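Local coordinates for protein Exo beta-1,2-glucooligosaccharide sophorohydrolase (non-reducing end) (Parabacteroides distasonis ATCC 8503, PDB 5Z06) that hydrolyses linear beta-1,2-glucan and beta-1,2-glucooligosaccharides from the non-reducing end, in exo fashion, to release sophorose, at residues P385-G390 with W454-K459. Numbering follows the deposited sequence.
Sequences PKDNGG and WVINHK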
loop_
_atom_site.group_PDB
_atom_site.type_symbol
_atom_site.label_atom_id
_atom_site.label_comp_id
_atom_site.label_asym_id
_atom_site.label_seq_id
_atom_site.Cartn_x
_atom_site.Cartn_y
_atom_site.Cartn_z
ATOM N N PRO A 385 -14.472 4.868 16.068
ATOM C CA PRO A 385 -15.681 4.235 16.620
ATOM C C PRO A 385 -16.989 4.658 15.932
ATOM O O PRO A 385 -17.973 3.954 16.029
ATOM C CB PRO A 385 -15.651 4.661 18.097
ATOM C CG PRO A 385 -14.956 6.004 18.068
ATOM C CD PRO A 385 -13.883 5.845 17.014
ATOM N N LYS A 386 -16.997 5.768 15.211
ATOM C CA LYS A 386 -18.185 6.152 14.437
ATOM C C LYS A 386 -18.372 5.302 13.191
ATOM O O LYS A 386 -19.503 5.066 12.753
ATOM C CB LYS A 386 -18.121 7.625 14.060
ATOM C CG LYS A 386 -18.064 8.543 15.271
ATOM C CD LYS A 386 -18.041 10.003 14.879
ATOM C CE LYS A 386 -18.119 10.846 16.130
ATOM N NZ LYS A 386 -17.916 12.259 15.761
ATOM N N ASP A 387 -17.269 4.808 12.634
ATOM C CA ASP A 387 -17.337 4.086 11.380
ATOM C C ASP A 387 -17.343 2.622 11.670
ATOM O O ASP A 387 -16.412 1.882 11.308
ATOM C CB ASP A 387 -16.204 4.467 10.418
ATOM C CG ASP A 387 -16.322 3.760 9.074
ATOM O OD1 ASP A 387 -17.454 3.354 8.701
ATOM O OD2 ASP A 387 -15.276 3.590 8.414
ATOM N N ASN A 388 -18.431 2.197 12.291
ATOM C CA ASN A 388 -18.524 0.852 12.839
ATOM C C ASN A 388 -19.677 0.077 12.235
ATOM O O ASN A 388 -20.120 -0.916 12.788
ATOM C CB ASN A 388 -18.653 0.950 14.351
ATOM C CG ASN A 388 -20.023 1.427 14.798
ATOM O OD1 ASN A 388 -20.699 2.193 14.090
ATOM N ND2 ASN A 388 -20.471 0.925 15.951
ATOM N N GLY A 389 -20.163 0.536 11.084
ATOM C CA GLY A 389 -21.325 -0.052 10.451
ATOM C C GLY A 389 -21.150 -0.020 8.959
ATOM O O GLY A 389 -20.024 -0.185 8.470
ATOM N N GLY A 390 -22.239 0.195 8.227
ATOM C CA GLY A 390 -22.157 0.194 6.775
ATOM C C GLY A 390 -21.323 1.333 6.188
ATOM O O GLY A 390 -21.337 2.471 6.678
ATOM N N TRP A 454 -26.738 7.904 11.769
ATOM C CA TRP A 454 -26.185 8.743 10.708
ATOM C C TRP A 454 -25.204 9.787 11.233
ATOM O O TRP A 454 -25.042 10.825 10.620
ATOM C CB TRP A 454 -27.319 9.429 9.952
ATOM C CG TRP A 454 -28.363 8.462 9.550
ATOM C CD1 TRP A 454 -29.557 8.210 10.183
ATOM C CD2 TRP A 454 -28.295 7.575 8.454
ATOM N NE1 TRP A 454 -30.243 7.225 9.521
ATOM C CE2 TRP A 454 -29.491 6.824 8.449
ATOM C CE3 TRP A 454 -27.337 7.340 7.459
ATOM C CZ2 TRP A 454 -29.744 5.856 7.502
ATOM C CZ3 TRP A 454 -27.599 6.384 6.502
ATOM C CH2 TRP A 454 -28.795 5.656 6.527
ATOM N N VAL A 455 -24.500 9.469 12.320
ATOM C CA VAL A 455 -23.584 10.412 12.936
ATOM C C VAL A 455 -22.532 10.942 11.952
ATOM O O VAL A 455 -22.235 12.139 11.985
ATOM C CB VAL A 455 -22.942 9.844 14.234
ATOM C CG1 VAL A 455 -22.002 8.674 13.938
ATOM C CG2 VAL A 455 -22.221 10.946 14.999
ATOM N N ILE A 456 -21.984 10.092 11.065
ATOM C CA ILE A 456 -20.902 10.578 10.181
ATOM C C ILE A 456 -21.460 11.518 9.144
ATOM O O ILE A 456 -20.849 12.543 8.860
ATOM C CB ILE A 456 -20.077 9.474 9.526
ATOM C CG1 ILE A 456 -19.369 8.679 10.631
ATOM C CG2 ILE A 456 -19.065 10.080 8.526
ATOM C CD1 ILE A 456 -18.525 7.509 10.150
ATOM N N ASN A 457 -22.615 11.161 8.583
ATOM C CA ASN A 457 -23.456 12.107 7.848
ATOM C C ASN A 457 -22.785 12.730 6.620
ATOM O O ASN A 457 -22.880 13.939 6.348
ATOM C CB ASN A 457 -23.976 13.203 8.806
ATOM C CG ASN A 457 -25.370 13.670 8.446
ATOM O OD1 ASN A 457 -26.326 12.868 8.356
ATOM N ND2 ASN A 457 -25.500 14.967 8.222
ATOM N N HIS A 458 -22.113 11.875 5.868
ATOM C CA HIS A 458 -21.368 12.294 4.708
ATOM C C HIS A 458 -22.237 11.971 3.502
ATOM O O HIS A 458 -22.495 10.792 3.211
ATOM C CB HIS A 458 -20.055 11.534 4.680
ATOM C CG HIS A 458 -19.057 12.063 3.710
ATOM N ND1 HIS A 458 -17.708 11.825 3.842
ATOM C CD2 HIS A 458 -19.201 12.813 2.594
ATOM C CE1 HIS A 458 -17.062 12.416 2.853
ATOM N NE2 HIS A 458 -17.945 13.029 2.084
ATOM N N LYS A 459 -22.713 13.008 2.813
ATOM C CA LYS A 459 -23.508 12.824 1.604
ATOM C C LYS A 459 -22.610 12.367 0.484
ATOM O O LYS A 459 -21.455 12.779 0.428
ATOM C CB LYS A 459 -24.182 14.110 1.189
ATOM C CG LYS A 459 -25.319 14.532 2.109
ATOM C CD LYS A 459 -25.568 16.036 1.971
ATOM C CE LYS A 459 -26.935 16.461 2.499
ATOM N NZ LYS A 459 -26.957 16.568 3.983
#
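Val455 meets Lys386 through a single methyl group, CG1, which rests against the root of the lysine chain with 4.0 Å between Val455 CG1 and Lys386 CB and also touches CG. The valine side chain crosses the lysine chain at about a right angle, and the lysine carbons beyond CG stay extended in a residue that is exposed overall. A long charged residue thus serves as a hydrocarbon surface near its backbone, while its tip can probably remain in water.

Ile456 continues the line of contact and goes deeper. Its CG1 stands anti to its own carbonyl carbon (chi1 -63°), and the extended second torsion (chi2 179°) carries CD1 forward to the backbone between Lys386 and Asp387. There CD1 lies 3.7 Å from the carbonyl oxygen Lys386 O, while Ile456 CG1 sits 3.8 Å from Lys386 CB. The same CD1 methyl reaches Asp387, with 3.8 Å from Ile456 CD1 to Asp387 CB. This aspartate is the centre of an inverse gamma turn, marked by a weak bond of 3.1 Å from Asn388 N to Lys386 O, so the isoleucine methyl packs against one flank of a tight turn. Both loops belong to the helix-rich part of the chain that follows the N-terminal beta-sheet regions, consistent with the (alpha/alpha)6 barrel of GH144 enzymes; one leads to strand 390-391, the other to helix 467-475. The side chains of Asp387 and Ile456 both touch His447 of strand 447-448. With only the CB methyl of an alanine in place of Ile456, Lys386 CB would probably keep just the valine methyl on this side, and Asp387 CB would lose its contact with 454-459. Farther along, His458 turns to other partners, its NE2 hydrogen-bonded to Tyr500 OH.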